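Local atomic coordinates of Phi class glutathione transferase GSTF1 (Populus tremula x Populus tremuloides, PDB entry 4RI6), a protein that binds glutathione and probably catalyses its conjugation to electrophilic substrates, with release of a halide ion and a proton. Residues I146-L151 and K190-W195; G115-D120 and K135-L140; F59-I64 and C73-D78; A97-W102 and F156-E161. All coordinates share one frame; numbering follows the deposited sequence. Where two conformers were deposited one is given.

Starting from the N terminus, interaction 3 comes first and closes a short loop inside the thioredoxin-like domain, joining the turn between strands 58-60 and 65-67 to helix 69-79. The other three lie in the helical C-terminal part. Interaction 4 opens on helix 93-122 and closes in the loop at 156-161; interaction 2, pairing helices 93-122 and 130-150, is nested inside it. Interaction 1 opens at the end of helix 130-150 before interaction 4 has closed and closes on the first turn of helix 190-200, so the two cross, and they touch where Lys150 NZ meets Leu157 O. Interactions 3 and 4 also meet across the dimer interface, where Arg74 forms a salt bridge with Asp100 of the second subunit.

Interaction 1 (I146-L151 and K190-W195); sequences IYEQKL and KNVNRW
In the all-helical C-terminal GST domain, the last turn of helix 130-150 meets the first turn of helix 190-200 at 76°. Five hydrogen bonds cross. Glu148, CG anti to the backbone N and the chain bent at chi2 (66°), offers the syn lone pairs of both carboxylate oxygens to amides of that first turn: OE1 accepts from Val192 N at 2.8 Å and OE2 from Asn191 N, also at 2.8 Å. The amide of Asn191 is stacked almost parallel to the carboxylate, and its ND2 donates nearly straight to Glu148 O (2.9 Å). The helix start would probably stabilise the negative charge. Waters extend the polar side: Lys190 NZ, 4.5 Å from Glu148 OE2, is too far for a salt bridge, and one water joins the two, while a second joins OE2 to Lys190 N. On the apolar side, Leu151 CD1 sits over the Trp195 face, 3.7 Å from CG, in a CH-pi contact, and Tyr147 CB touches Val192 CG2. The polar ends of Trp195 and Tyr147 turn to Asp166 and His169. The bent Arg194 side chain grips one carbonyl end-on, NH1 and NH2 reaching Leu151 O at 3.0 and 2.9 Å, with that oxygen in the guanidinium plane.

Interaction 2 (G115-D120 and K135-L140); sequences GDLVHD and KNVDKL
The two flat groups here, the Asn136 amide and the Asp116 carboxylate, have planes 57° apart and meet through water rather than face to face; the nearest direct approach is Asn136 ND2 to Asp116 CB, 3.6 Å. Water 3 accepts from Asn136 ND2 and donates to Asp116 OD2 at 2.7 Å. Water 4 donates both to Asn136 OD1 (2.7 Å) and to the same OD2, closing a ring. ND2 also donates to water 5, which passes a bond on to Asp120 OD2, so both ends of the amide are satisfied. Helices 93-122 and 130-150 run roughly antiparallel here, at 145°, as neighbours in the helical bundle of the C-terminal domain. On the apolar side Leu117, its CG anti to the carbonyl carbon, slides past Asn136, CG lying 3.7 Å from Asn136 CB. Both methyls reach Val137, CD2 to CG2 at 3.9 Å and CD1 to the backbone N, and CD1 also touches Leu140 CD2 at 4.1 Å. Leu176 of helix 164-179 packs against both Leu117 and Leu140.

Interaction 3 (F59-I64 and C73-D78); sequences FKDESI and CRYICD
The turn of the beta hairpin formed by strands 58-60 and 65-67 leans on helix 69-79, within the beta-beta-alpha unit that ends the thioredoxin-like domain. Tyr75 carries the contact. From CB, its CG stands anti to the backbone N (chi1 171°), which sends the ring away from the helix toward the hairpin. CD2 is the first ring atom to meet Phe59, 3.9 Å from its CE1; CE2 comes closer, 3.6 Å from that same CE1, the two ring planes standing 75° apart. Further out, CZ lies beneath the CG2 methyl of Ile64, which rests over the ring face in a CH-pi contact, 4.1 Å from the centroid. At the tip, OH donates to Asp61 OD2 at 2.7 Å, on the syn lone pair. OD2 has a second partner in Lys79, a salt bridge that likely favours the ionised carboxylate. Leu94 of the second subunit packs on Tyr75 and Ile64. A valine in place of Asp61 would lose the Tyr75 and Lys79 partners together with the turn's side-chain acceptor, and would probably loosen the hairpin end. That acceptor is OD1 of Asp61, whose CG sits in the crowded position between N and carbonyl carbon: OD1 takes Ser63 N at 2.8 Å, an Asx turn, and Ile64 N at 2.9 Å, which extends it to an Asx motif.

Interaction 4 (A97-W102 and F156-E161); sequences ANIDQW and FLAGDE
Asn98 stretches from helix 93-122 with CG anti to the backbone N (chi1 176°), and a chi2 near 60° turns the amide so that ND2 faces the loop 156-161. There it donates to Ala158 O (2.7 Å), an in-plane bond on a carbonyl lone pair, tying the loop between helices 130-150 and 164-179 to helix 93-122 of the all-helical C-terminal domain. Residues 156-159 form a type I turn: Phe156 N donates to Gly159 O, and Gly159 N returns a weak bond to Phe156 O. Gly159 has backbone angles at which any side chain would collide with the preceding carbonyl oxygen. Ala158 CB drops into the corner of Asn98, Ile99 and Trp102, 4.0 Å from Ile99 CG1 and 3.9 Å from Trp102 CD1. Trp102 differs, with CG anti to the carbonyl carbon (chi1 -68°), which lays its indole beside the turn with Leu157 O over one face, 3.6 Å from NE1. Phe67 of the second subunit meets this ring edge-to-face. Gln101 NE2 folds back to Asn98 O (3.1 Å), while OE1 accepts from that Phe67's N. A leucine in place of Asn98 would remove the donor to Ala158 O and would probably leave the turn less firmly held to the helix. Both central carbonyls of the turn are taken by side chains, Ala158 O by a neutral amide and Leu157 O by Lys150 NZ, whose charge would likely polarise the carbonyl over the indole.

Interaction 1 (I146-L151 and K190-W195)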
loop_
_atom_site.group_PDB
_atom_site.type_symbol
_atom_site.label_atom_id
_atom_site.label_comp_id
_atom_site.label_asym_id
_atom_site.label_seq_id
_atom_site.Cartn_x
_atom_site.Cartn_y
_atom_site.Cartn_z
ATOM N N ILE A 146 18.159 -5.879 -2.455
ATOM C CA ILE A 146 17.630 -5.364 -3.704
ATOM C C ILE A 146 17.800 -3.852 -3.774
ATOM O O ILE A 146 18.209 -3.309 -4.808
ATOM C CB ILE A 146 16.162 -5.756 -3.881
ATOM C CG1 ILE A 146 16.073 -7.273 -3.967
ATOM C CG2 ILE A 146 15.576 -5.084 -5.116
ATOM C CD1 ILE A 146 14.713 -7.817 -3.849
ATOM N N TYR A 147 17.549 -3.168 -2.661
ATOM C CA TYR A 147 17.775 -1.732 -2.605
ATOM C C TYR A 147 19.242 -1.409 -2.819
ATOM O O TYR A 147 19.561 -0.417 -3.439
ATOM C CB TYR A 147 17.330 -1.139 -1.271
ATOM C CG TYR A 147 15.842 -1.025 -1.021
ATOM C CD1 TYR A 147 14.906 -1.692 -1.805
ATOM C CD2 TYR A 147 15.376 -0.216 0.009
ATOM C CE1 TYR A 147 13.548 -1.563 -1.536
ATOM C CE2 TYR A 147 14.045 -0.085 0.266
ATOM C CZ TYR A 147 13.136 -0.757 -0.509
ATOM O OH TYR A 147 11.804 -0.602 -0.223
ATOM N N GLU A 148 20.128 -2.234 -2.274
ATOM C CA GLU A 148 21.564 -1.997 -2.423
ATOM C C GLU A 148 21.945 -1.947 -3.903
ATOM O O GLU A 148 22.730 -1.114 -4.321
ATOM C CB GLU A 148 22.362 -3.073 -1.695
ATOM C CG GLU A 148 23.889 -2.920 -1.822
ATOM C CD GLU A 148 24.424 -1.670 -1.140
ATOM O OE1 GLU A 148 23.659 -1.048 -0.371
ATOM O OE2 GLU A 148 25.610 -1.322 -1.373
ATOM N N GLN A 149 21.358 -2.842 -4.694
ATOM C CA GLN A 149 21.627 -2.876 -6.123
ATOM C C GLN A 149 21.028 -1.639 -6.820
ATOM O O GLN A 149 21.704 -0.953 -7.586
ATOM C CB GLN A 149 21.099 -4.202 -6.722
ATOM C CG GLN A 149 21.863 -5.449 -6.189
ATOM C CD GLN A 149 21.174 -6.815 -6.416
ATOM O OE1 GLN A 149 19.989 -7.002 -6.126
ATOM N NE2 GLN A 149 21.951 -7.788 -6.897
ATOM N N LYS A 150 19.775 -1.335 -6.512
ATOM C CA LYS A 150 19.083 -0.182 -7.073
ATOM C C LYS A 150 19.814 1.121 -6.780
ATOM O O LYS A 150 19.972 1.986 -7.657
ATOM C CB LYS A 150 17.659 -0.121 -6.507
ATOM C CG LYS A 150 16.789 1.023 -7.043
ATOM C CD LYS A 150 16.436 0.789 -8.518
ATOM C CE LYS A 150 15.559 1.899 -9.142
ATOM N NZ LYS A 150 16.281 3.170 -9.319
ATOM N N LEU A 151 20.257 1.260 -5.536
ATOM C CA LEU A 151 20.880 2.504 -5.083
ATOM C C LEU A 151 22.352 2.618 -5.545
ATOM O O LEU A 151 22.996 3.638 -5.346
ATOM C CB LEU A 151 20.746 2.629 -3.564
ATOM C CG LEU A 151 19.287 2.843 -3.133
ATOM C CD1 LEU A 151 19.125 2.574 -1.674
ATOM C CD2 LEU A 151 18.803 4.235 -3.477
ATOM N N LYS A 190 26.609 -0.538 1.705
ATOM C CA LYS A 190 27.192 0.773 1.451
ATOM C C LYS A 190 26.263 1.733 0.707
ATOM O O LYS A 190 26.154 2.888 1.096
ATOM C CB LYS A 190 28.541 0.641 0.710
ATOM C CG LYS A 190 28.497 0.324 -0.775
ATOM C CD LYS A 190 29.878 0.506 -1.404
ATOM C CE LYS A 190 29.844 0.243 -2.901
ATOM N NZ LYS A 190 29.693 -1.204 -3.186
ATOM N N ASN A 191 25.578 1.289 -0.336
ATOM C CA ASN A 191 24.680 2.206 -1.042
ATOM C C ASN A 191 23.444 2.548 -0.203
ATOM O O ASN A 191 22.996 3.683 -0.203
ATOM C CB ASN A 191 24.248 1.632 -2.390
ATOM C CG ASN A 191 25.405 1.378 -3.322
ATOM O OD1 ASN A 191 26.436 2.059 -3.271
ATOM N ND2 ASN A 191 25.241 0.388 -4.179
ATOM N N VAL A 192 22.890 1.556 0.488
ATOM C CA VAL A 192 21.759 1.783 1.390
ATOM C C VAL A 192 22.167 2.750 2.487
ATOM O O VAL A 192 21.412 3.635 2.853
ATOM C CB VAL A 192 21.252 0.444 1.986
ATOM C CG1 VAL A 192 20.259 0.663 3.127
ATOM C CG2 VAL A 192 20.600 -0.352 0.889
ATOM N N ASN A 193 23.379 2.595 2.996
ATOM C CA ASN A 193 23.841 3.479 4.044
ATOM C C ASN A 193 23.989 4.918 3.552
ATOM O O ASN A 193 23.644 5.855 4.250
ATOM C CB ASN A 193 25.164 2.970 4.628
ATOM C CG ASN A 193 25.665 3.850 5.736
ATOM O OD1 ASN A 193 25.127 3.860 6.839
ATOM N ND2 ASN A 193 26.707 4.600 5.441
ATOM N N ARG A 194 24.469 5.088 2.329
ATOM C CA ARG A 194 24.591 6.417 1.727
ATOM C C ARG A 194 23.220 7.079 1.622
ATOM O O ARG A 194 23.010 8.232 2.046
ATOM C CB ARG A 194 25.218 6.318 0.342
ATOM C CG ARG A 194 25.359 7.645 -0.363
ATOM C CD ARG A 194 25.382 7.471 -1.847
ATOM N NE ARG A 194 24.050 7.141 -2.367
ATOM C CZ ARG A 194 23.786 6.153 -3.204
ATOM N NH1 ARG A 194 24.740 5.312 -3.597
ATOM N NH2 ARG A 194 22.545 5.984 -3.627
ATOM N N TRP A 195 22.301 6.333 1.030
ATOM C CA TRP A 195 20.928 6.764 0.876
ATOM C C TRP A 195 20.316 7.113 2.230
ATOM O O TRP A 195 19.736 8.182 2.381
ATOM C CB TRP A 195 20.153 5.649 0.195
ATOM C CG TRP A 195 18.661 5.717 0.209
ATOM C CD1 TRP A 195 17.864 6.514 -0.555
ATOM C CD2 TRP A 195 17.781 4.873 0.961
ATOM N NE1 TRP A 195 16.539 6.230 -0.311
ATOM C CE2 TRP A 195 16.460 5.229 0.615
ATOM C CE3 TRP A 195 17.982 3.860 1.897
ATOM C CZ2 TRP A 195 15.334 4.590 1.166
ATOM C CZ3 TRP A 195 16.863 3.232 2.456
ATOM C CH2 TRP A 195 15.557 3.600 2.076
HETATM O O HOH W 1 27.269 -2.392 -3.013
HETATM O O HOH W 2 27.506 -3.070 0.476
#

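Interaction 2 (G115-D120 and K135-L140)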
loop_
_atom_site.group_PDB
_atom_site.type_symbol
_atom_site.label_atom_id
_atom_site.label_comp_id
_atom_site.label_asym_id
_atom_site.label_seq_id
_atom_site.Cartn_x
_atom_site.Cartn_y
_atom_site.Cartn_z
ATOM N N GLY A 115 8.107 -2.714 9.904
ATOM C CA GLY A 115 7.114 -2.314 10.876
ATOM C C GLY A 115 6.893 -3.332 11.983
ATOM O O GLY A 115 6.683 -2.971 13.140
ATOM N N ASP A 116 6.921 -4.614 11.646
ATOM C CA ASP A 116 6.757 -5.638 12.673
ATOM C C ASP A 116 7.952 -5.662 13.623
ATOM O O ASP A 116 7.789 -5.883 14.820
ATOM C CB ASP A 116 6.565 -7.021 12.050
ATOM C CG ASP A 116 5.236 -7.174 11.360
ATOM O OD1 ASP A 116 4.345 -6.313 11.553
ATOM O OD2 ASP A 116 5.087 -8.171 10.621
ATOM N N LEU A 117 9.159 -5.484 13.079
ATOM C CA LEU A 117 10.342 -5.362 13.923
ATOM C C LEU A 117 10.225 -4.152 14.858
ATOM O O LEU A 117 10.457 -4.270 16.060
ATOM C CB LEU A 117 11.601 -5.255 13.058
ATOM C CG LEU A 117 12.088 -6.543 12.398
ATOM C CD1 LEU A 117 13.158 -6.198 11.358
ATOM C CD2 LEU A 117 12.633 -7.505 13.456
ATOM N N VAL A 118 9.870 -2.997 14.310
ATOM C CA VAL A 118 9.711 -1.799 15.137
ATOM C C VAL A 118 8.699 -2.045 16.243
ATOM O O VAL A 118 8.940 -1.684 17.409
ATOM C CB VAL A 118 9.304 -0.574 14.288
ATOM C CG1 VAL A 118 8.876 0.597 15.176
ATOM C CG2 VAL A 118 10.450 -0.170 13.393
ATOM N N HIS A 119 7.573 -2.664 15.900
ATOM C CA HIS A 119 6.556 -2.900 16.901
ATOM C C HIS A 119 7.040 -3.864 17.985
ATOM O O HIS A 119 6.921 -3.582 19.170
ATOM C CB HIS A 119 5.269 -3.441 16.286
ATOM C CG HIS A 119 4.223 -3.676 17.314
ATOM N ND1 HIS A 119 4.014 -4.903 17.896
ATOM C CD2 HIS A 119 3.422 -2.804 17.965
ATOM C CE1 HIS A 119 3.066 -4.795 18.808
ATOM N NE2 HIS A 119 2.695 -3.529 18.875
ATOM N N ASP A 120 7.619 -4.992 17.589
ATOM C CA ASP A 120 7.979 -6.002 18.573
ATOM C C ASP A 120 9.111 -5.541 19.478
ATOM O O ASP A 120 9.140 -5.893 20.653
ATOM C CB ASP A 120 8.352 -7.304 17.885
ATOM C CG ASP A 120 7.149 -7.988 17.255
ATOM O OD1 ASP A 120 5.995 -7.600 17.568
ATOM O OD2 ASP A 120 7.344 -8.916 16.450
ATOM N N LYS A 135 13.077 -13.989 11.669
ATOM C CA LYS A 135 12.307 -14.135 10.435
ATOM C C LYS A 135 12.138 -12.791 9.721
ATOM O O LYS A 135 12.299 -12.702 8.494
ATOM C CB LYS A 135 10.953 -14.758 10.747
ATOM C CG LYS A 135 10.096 -15.086 9.551
ATOM C CD LYS A 135 8.940 -16.000 9.986
ATOM C CE LYS A 135 7.816 -16.075 8.954
ATOM N NZ LYS A 135 8.312 -16.283 7.569
ATOM N N ASN A 136 11.817 -11.747 10.481
ATOM C CA ASN A 136 11.603 -10.431 9.877
ATOM C C ASN A 136 12.895 -9.704 9.523
ATOM O O ASN A 136 12.948 -9.008 8.517
ATOM C CB ASN A 136 10.742 -9.579 10.804
ATOM C CG ASN A 136 9.297 -10.016 10.774
ATOM O OD1 ASN A 136 8.792 -10.391 9.707
ATOM N ND2 ASN A 136 8.633 -9.988 11.925
ATOM N N VAL A 137 13.935 -9.860 10.344
ATOM C CA VAL A 137 15.269 -9.392 9.985
ATOM C C VAL A 137 15.683 -9.995 8.653
ATOM O O VAL A 137 16.163 -9.290 7.784
ATOM C CB VAL A 137 16.295 -9.760 11.073
ATOM C CG1 VAL A 137 17.733 -9.630 10.572
ATOM C CG2 VAL A 137 16.070 -8.906 12.323
ATOM N N ASP A 138 15.510 -11.297 8.491
ATOM C CA ASP A 138 15.962 -11.943 7.266
ATOM C C ASP A 138 15.148 -11.460 6.060
ATOM O O ASP A 138 15.679 -11.274 4.971
ATOM C CB ASP A 138 15.878 -13.475 7.388
ATOM C CG ASP A 138 16.947 -14.072 8.305
ATOM O OD1 ASP A 138 17.929 -13.381 8.664
ATOM O OD2 ASP A 138 16.807 -15.272 8.647
ATOM N N LYS A 139 13.843 -11.299 6.233
ATOM C CA LYS A 139 13.008 -10.712 5.178
ATOM C C LYS A 139 13.477 -9.313 4.799
ATOM O O LYS A 139 13.558 -8.966 3.635
ATOM C CB LYS A 139 11.545 -10.646 5.618
ATOM C CG LYS A 139 10.819 -11.945 5.545
ATOM C CD LYS A 139 9.369 -11.731 5.915
ATOM C CE LYS A 139 8.555 -13.016 5.836
ATOM N NZ LYS A 139 7.163 -12.761 6.294
ATOM N N LEU A 140 13.780 -8.496 5.793
ATOM C CA LEU A 140 14.137 -7.133 5.508
ATOM C C LEU A 140 15.516 -7.086 4.841
ATOM O O LEU A 140 15.760 -6.266 3.960
ATOM C CB LEU A 140 14.111 -6.308 6.797
ATOM C CG LEU A 140 14.452 -4.821 6.663
ATOM C CD1 LEU A 140 13.598 -4.116 5.602
ATOM C CD2 LEU A 140 14.297 -4.123 8.012
HETATM O O HOH W 3 5.693 -10.375 12.047
HETATM O O HOH W 4 6.756 -9.214 8.476
HETATM O O HOH W 5 9.142 -8.869 14.492
#

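Interaction 3 (F59-I64 and C73-D78)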
loop_
_atom_site.group_PDB
_atom_site.type_symbol
_atom_site.label_atom_id
_atom_site.label_comp_id
_atom_site.label_asym_id
_atom_site.label_seq_id
_atom_site.Cartn_x
_atom_site.Cartn_y
_atom_site.Cartn_z
ATOM N N PHE A 59 -6.700 12.901 9.077
ATOM C CA PHE A 59 -6.471 14.191 8.471
ATOM C C PHE A 59 -7.812 14.885 8.245
ATOM O O PHE A 59 -8.767 14.237 7.795
ATOM C CB PHE A 59 -5.733 14.001 7.140
ATOM C CG PHE A 59 -5.695 15.228 6.292
ATOM C CD1 PHE A 59 -6.785 15.607 5.538
ATOM C CD2 PHE A 59 -4.545 15.998 6.225
ATOM C CE1 PHE A 59 -6.746 16.753 4.766
ATOM C CE2 PHE A 59 -4.494 17.123 5.441
ATOM C CZ PHE A 59 -5.593 17.504 4.708
ATOM N N LYS A 60 -7.882 16.188 8.546
ATOM C CA LYS A 60 -9.023 17.027 8.173
ATOM C C LYS A 60 -8.564 18.353 7.576
ATOM O O LYS A 60 -7.637 18.976 8.079
ATOM C CB LYS A 60 -9.928 17.347 9.379
ATOM C CG LYS A 60 -10.559 16.177 10.103
ATOM C CD LYS A 60 -11.513 16.711 11.177
ATOM C CE LYS A 60 -12.136 15.607 12.010
ATOM N NZ LYS A 60 -13.070 16.160 13.012
ATOM N N ASP A 61 -9.217 18.783 6.501
ATOM C CA ASP A 61 -9.184 20.183 6.109
ATOM C C ASP A 61 -10.623 20.634 5.804
ATOM O O ASP A 61 -11.564 19.902 6.104
ATOM C CB ASP A 61 -8.204 20.427 4.936
ATOM C CG ASP A 61 -8.623 19.767 3.627
ATOM O OD1 ASP A 61 -9.782 19.313 3.478
ATOM O OD2 ASP A 61 -7.776 19.727 2.707
ATOM N N GLU A 62 -10.793 21.828 5.238
ATOM C CA GLU A 62 -12.131 22.376 5.012
ATOM C C GLU A 62 -12.936 21.454 4.083
ATOM O O GLU A 62 -14.170 21.439 4.130
ATOM C CB GLU A 62 -12.054 23.809 4.431
ATOM C CG GLU A 62 -11.139 24.776 5.217
ATOM C CD GLU A 62 -11.540 26.267 5.115
ATOM O OE1 GLU A 62 -11.544 26.956 6.169
ATOM O OE2 GLU A 62 -11.832 26.755 3.991
ATOM N N SER A 63 -12.240 20.649 3.283
ATOM C CA SER A 63 -12.871 19.933 2.170
ATOM C C SER A 63 -13.114 18.447 2.415
ATOM O O SER A 63 -14.044 17.873 1.849
ATOM C CB SER A 63 -12.009 20.084 0.912
ATOM O OG SER A 63 -11.961 21.439 0.506
ATOM N N ILE A 64 -12.272 17.819 3.230
ATOM C CA ILE A 64 -12.271 16.361 3.332
ATOM C C ILE A 64 -11.636 15.871 4.638
ATOM O O ILE A 64 -10.735 16.520 5.202
ATOM C CB ILE A 64 -11.535 15.745 2.107
ATOM C CG1 ILE A 64 -11.825 14.255 1.949
ATOM C CG2 ILE A 64 -10.038 15.972 2.188
ATOM C CD1 ILE A 64 -11.517 13.716 0.527
ATOM N N CYS A 73 -0.972 11.550 2.347
ATOM C CA CYS A 73 0.189 12.207 1.764
ATOM C C CYS A 73 -0.011 12.455 0.278
ATOM O O CYS A 73 0.397 13.490 -0.232
ATOM C CB CYS A 73 1.447 11.380 2.006
ATOM S SG CYS A 73 1.982 11.378 3.736
ATOM N N ARG A 74 -0.656 11.524 -0.426
ATOM C CA ARG A 74 -0.912 11.765 -1.835
ATOM C C ARG A 74 -1.862 12.951 -2.011
ATOM O O ARG A 74 -1.706 13.749 -2.920
ATOM C CB ARG A 74 -1.474 10.514 -2.527
ATOM C CG ARG A 74 -0.373 9.594 -3.002
ATOM C CD ARG A 74 -0.847 8.478 -3.911
ATOM N NE ARG A 74 -1.588 7.500 -3.166
ATOM C CZ ARG A 74 -1.086 6.389 -2.628
ATOM N NH1 ARG A 74 0.174 6.036 -2.757
ATOM N NH2 ARG A 74 -1.881 5.598 -1.963
ATOM N N TYR A 75 -2.851 13.065 -1.140
ATOM C CA TYR A 75 -3.779 14.190 -1.215
ATOM C C TYR A 75 -3.036 15.503 -0.994
ATOM O O TYR A 75 -3.218 16.465 -1.733
ATOM C CB TYR A 75 -4.896 14.039 -0.188
ATOM C CG TYR A 75 -5.760 15.263 -0.052
ATOM C CD1 TYR A 75 -6.642 15.621 -1.066
ATOM C CD2 TYR A 75 -5.695 16.066 1.082
ATOM C CE1 TYR A 75 -7.431 16.715 -0.959
ATOM C CE2 TYR A 75 -6.484 17.180 1.198
ATOM C CZ TYR A 75 -7.348 17.502 0.168
ATOM O OH TYR A 75 -8.162 18.603 0.258
ATOM N N ILE A 76 -2.184 15.526 0.022
ATOM C CA ILE A 76 -1.400 16.717 0.329
ATOM C C ILE A 76 -0.562 17.116 -0.886
ATOM O O ILE A 76 -0.524 18.280 -1.284
ATOM C CB ILE A 76 -0.497 16.466 1.559
ATOM C CG1 ILE A 76 -1.335 16.369 2.830
ATOM C CG2 ILE A 76 0.547 17.577 1.717
ATOM C CD1 ILE A 76 -0.604 15.811 4.029
ATOM N N CYS A 77 0.103 16.141 -1.487
ATOM C CA CYS A 77 0.945 16.416 -2.638
ATOM C C CYS A 77 0.123 16.905 -3.844
ATOM O O CYS A 77 0.576 17.764 -4.616
ATOM C CB CYS A 77 1.765 15.168 -2.979
ATOM S SG CYS A 77 3.096 14.825 -1.772
ATOM N N ASP A 78 -1.095 16.394 -3.979
ATOM C CA ASP A 78 -1.984 16.803 -5.058
ATOM C C ASP A 78 -2.520 18.221 -4.834
ATOM O O ASP A 78 -2.398 19.102 -5.695
ATOM C CB ASP A 78 -3.143 15.809 -5.156
ATOM C CG ASP A 78 -3.782 15.769 -6.531
ATOM O OD1 ASP A 78 -3.594 16.715 -7.320
ATOM O OD2 ASP A 78 -4.503 14.784 -6.809
#

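Interaction 4 (A97-W102 and F156-E161)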
loop_
_atom_site.group_PDB
_atom_site.type_symbol
_atom_site.label_atom_id
_atom_site.label_comp_id
_atom_site.label_asym_id
_atom_site.label_seq_id
_atom_site.Cartn_x
_atom_site.Cartn_y
_atom_site.Cartn_z
ATOM N N ALA A 97 4.207 8.148 -11.406
ATOM C CA ALA A 97 4.090 6.690 -11.408
ATOM C C ALA A 97 5.419 6.035 -11.075
ATOM O O ALA A 97 5.493 5.048 -10.337
ATOM C CB ALA A 97 3.604 6.210 -12.742
ATOM N N ASN A 98 6.486 6.591 -11.617
ATOM C CA ASN A 98 7.811 6.065 -11.341
ATOM C C ASN A 98 8.151 6.078 -9.857
ATOM O O ASN A 98 8.744 5.133 -9.348
ATOM C CB ASN A 98 8.871 6.856 -12.117
ATOM C CG ASN A 98 10.258 6.401 -11.793
ATOM O OD1 ASN A 98 10.618 5.252 -12.023
ATOM N ND2 ASN A 98 11.051 7.297 -11.243
ATOM N N ILE A 99 7.777 7.150 -9.172
ATOM C CA ILE A 99 7.899 7.228 -7.723
ATOM C C ILE A 99 6.946 6.268 -7.018
ATOM O O ILE A 99 7.324 5.562 -6.076
ATOM C CB ILE A 99 7.642 8.666 -7.256
ATOM C CG1 ILE A 99 8.785 9.554 -7.736
ATOM C CG2 ILE A 99 7.508 8.762 -5.732
ATOM C CD1 ILE A 99 8.437 11.032 -7.739
ATOM N N ASP A 100 5.719 6.214 -7.520
ATOM C CA ASP A 100 4.658 5.466 -6.858
ATOM C C ASP A 100 4.969 3.968 -6.746
ATOM O O ASP A 100 4.606 3.332 -5.745
ATOM C CB ASP A 100 3.350 5.678 -7.611
ATOM C CG ASP A 100 2.126 5.299 -6.801
ATOM O OD1 ASP A 100 2.046 5.628 -5.607
ATOM O OD2 ASP A 100 1.215 4.676 -7.382
ATOM N N GLN A 101 5.648 3.383 -7.731
ATOM C CA GLN A 101 5.956 1.955 -7.620
ATOM C C GLN A 101 6.860 1.688 -6.407
ATOM O O GLN A 101 6.753 0.637 -5.792
ATOM C CB GLN A 101 6.595 1.415 -8.908
ATOM C CG GLN A 101 7.977 1.947 -9.166
ATOM C CD GLN A 101 8.470 1.685 -10.577
ATOM O OE1 GLN A 101 8.186 0.641 -11.177
ATOM N NE2 GLN A 101 9.201 2.649 -11.123
ATOM N N TRP A 102 7.718 2.645 -6.045
ATOM C CA TRP A 102 8.607 2.486 -4.885
ATOM C C TRP A 102 7.855 2.833 -3.602
ATOM O O TRP A 102 8.172 2.310 -2.541
ATOM C CB TRP A 102 9.885 3.327 -5.056
ATOM C CG TRP A 102 10.723 2.777 -6.152
ATOM C CD1 TRP A 102 10.806 3.235 -7.435
ATOM C CD2 TRP A 102 11.555 1.616 -6.088
ATOM N NE1 TRP A 102 11.636 2.432 -8.163
ATOM C CE2 TRP A 102 12.102 1.428 -7.364
ATOM C CE3 TRP A 102 11.892 0.722 -5.072
ATOM C CZ2 TRP A 102 12.967 0.400 -7.644
ATOM C CZ3 TRP A 102 12.731 -0.305 -5.356
ATOM C CH2 TRP A 102 13.274 -0.457 -6.622
ATOM N N PHE A 156 18.623 8.044 -5.318
ATOM C CA PHE A 156 17.468 7.778 -4.480
ATOM C C PHE A 156 16.712 6.604 -5.084
ATOM O O PHE A 156 17.095 6.100 -6.143
ATOM C CB PHE A 156 16.596 9.029 -4.379
ATOM C CG PHE A 156 17.305 10.204 -3.755
ATOM C CD1 PHE A 156 17.388 10.329 -2.368
ATOM C CD2 PHE A 156 17.874 11.187 -4.545
ATOM C CE1 PHE A 156 18.064 11.391 -1.785
ATOM C CE2 PHE A 156 18.536 12.273 -3.955
ATOM C CZ PHE A 156 18.620 12.364 -2.572
ATOM N N LEU A 157 15.659 6.135 -4.421
ATOM C CA LEU A 157 15.044 4.896 -4.898
ATOM C C LEU A 157 14.513 5.024 -6.312
ATOM O O LEU A 157 14.670 4.107 -7.112
ATOM C CB LEU A 157 13.909 4.462 -3.982
ATOM C CG LEU A 157 14.338 3.856 -2.657
ATOM C CD1 LEU A 157 13.136 3.610 -1.787
ATOM C CD2 LEU A 157 15.098 2.545 -2.843
ATOM N N ALA A 158 13.878 6.150 -6.614
ATOM C CA ALA A 158 13.188 6.295 -7.880
ATOM C C ALA A 158 13.973 7.082 -8.932
ATOM O O ALA A 158 13.510 7.257 -10.058
ATOM C CB ALA A 158 11.825 6.946 -7.635
ATOM N N GLY A 159 15.179 7.514 -8.598
ATOM C CA GLY A 159 15.920 8.363 -9.506
ATOM C C GLY A 159 16.824 9.361 -8.825
ATOM O O GLY A 159 17.381 9.070 -7.768
ATOM N N ASP A 160 16.948 10.544 -9.424
ATOM C CA ASP A 160 18.022 11.469 -9.041
ATOM C C ASP A 160 17.564 12.511 -8.027
ATOM O O ASP A 160 18.305 13.419 -7.667
ATOM C CB ASP A 160 18.620 12.159 -10.287
ATOM C CG ASP A 160 17.609 12.948 -11.081
ATOM O OD1 ASP A 160 16.470 13.106 -10.617
ATOM O OD2 ASP A 160 17.958 13.425 -12.182
ATOM N N GLU A 161 16.340 12.360 -7.537
ATOM C CA GLU A 161 15.722 13.361 -6.696
ATOM C C GLU A 161 15.008 12.683 -5.529
ATOM O O GLU A 161 14.366 11.666 -5.725
ATOM C CB GLU A 161 14.727 14.168 -7.536
ATOM C CG GLU A 161 14.509 15.593 -7.100
ATOM C CD GLU A 161 13.691 16.399 -8.114
ATOM O OE1 GLU A 161 13.476 15.925 -9.257
ATOM O OE2 GLU A 161 13.262 17.518 -7.761
#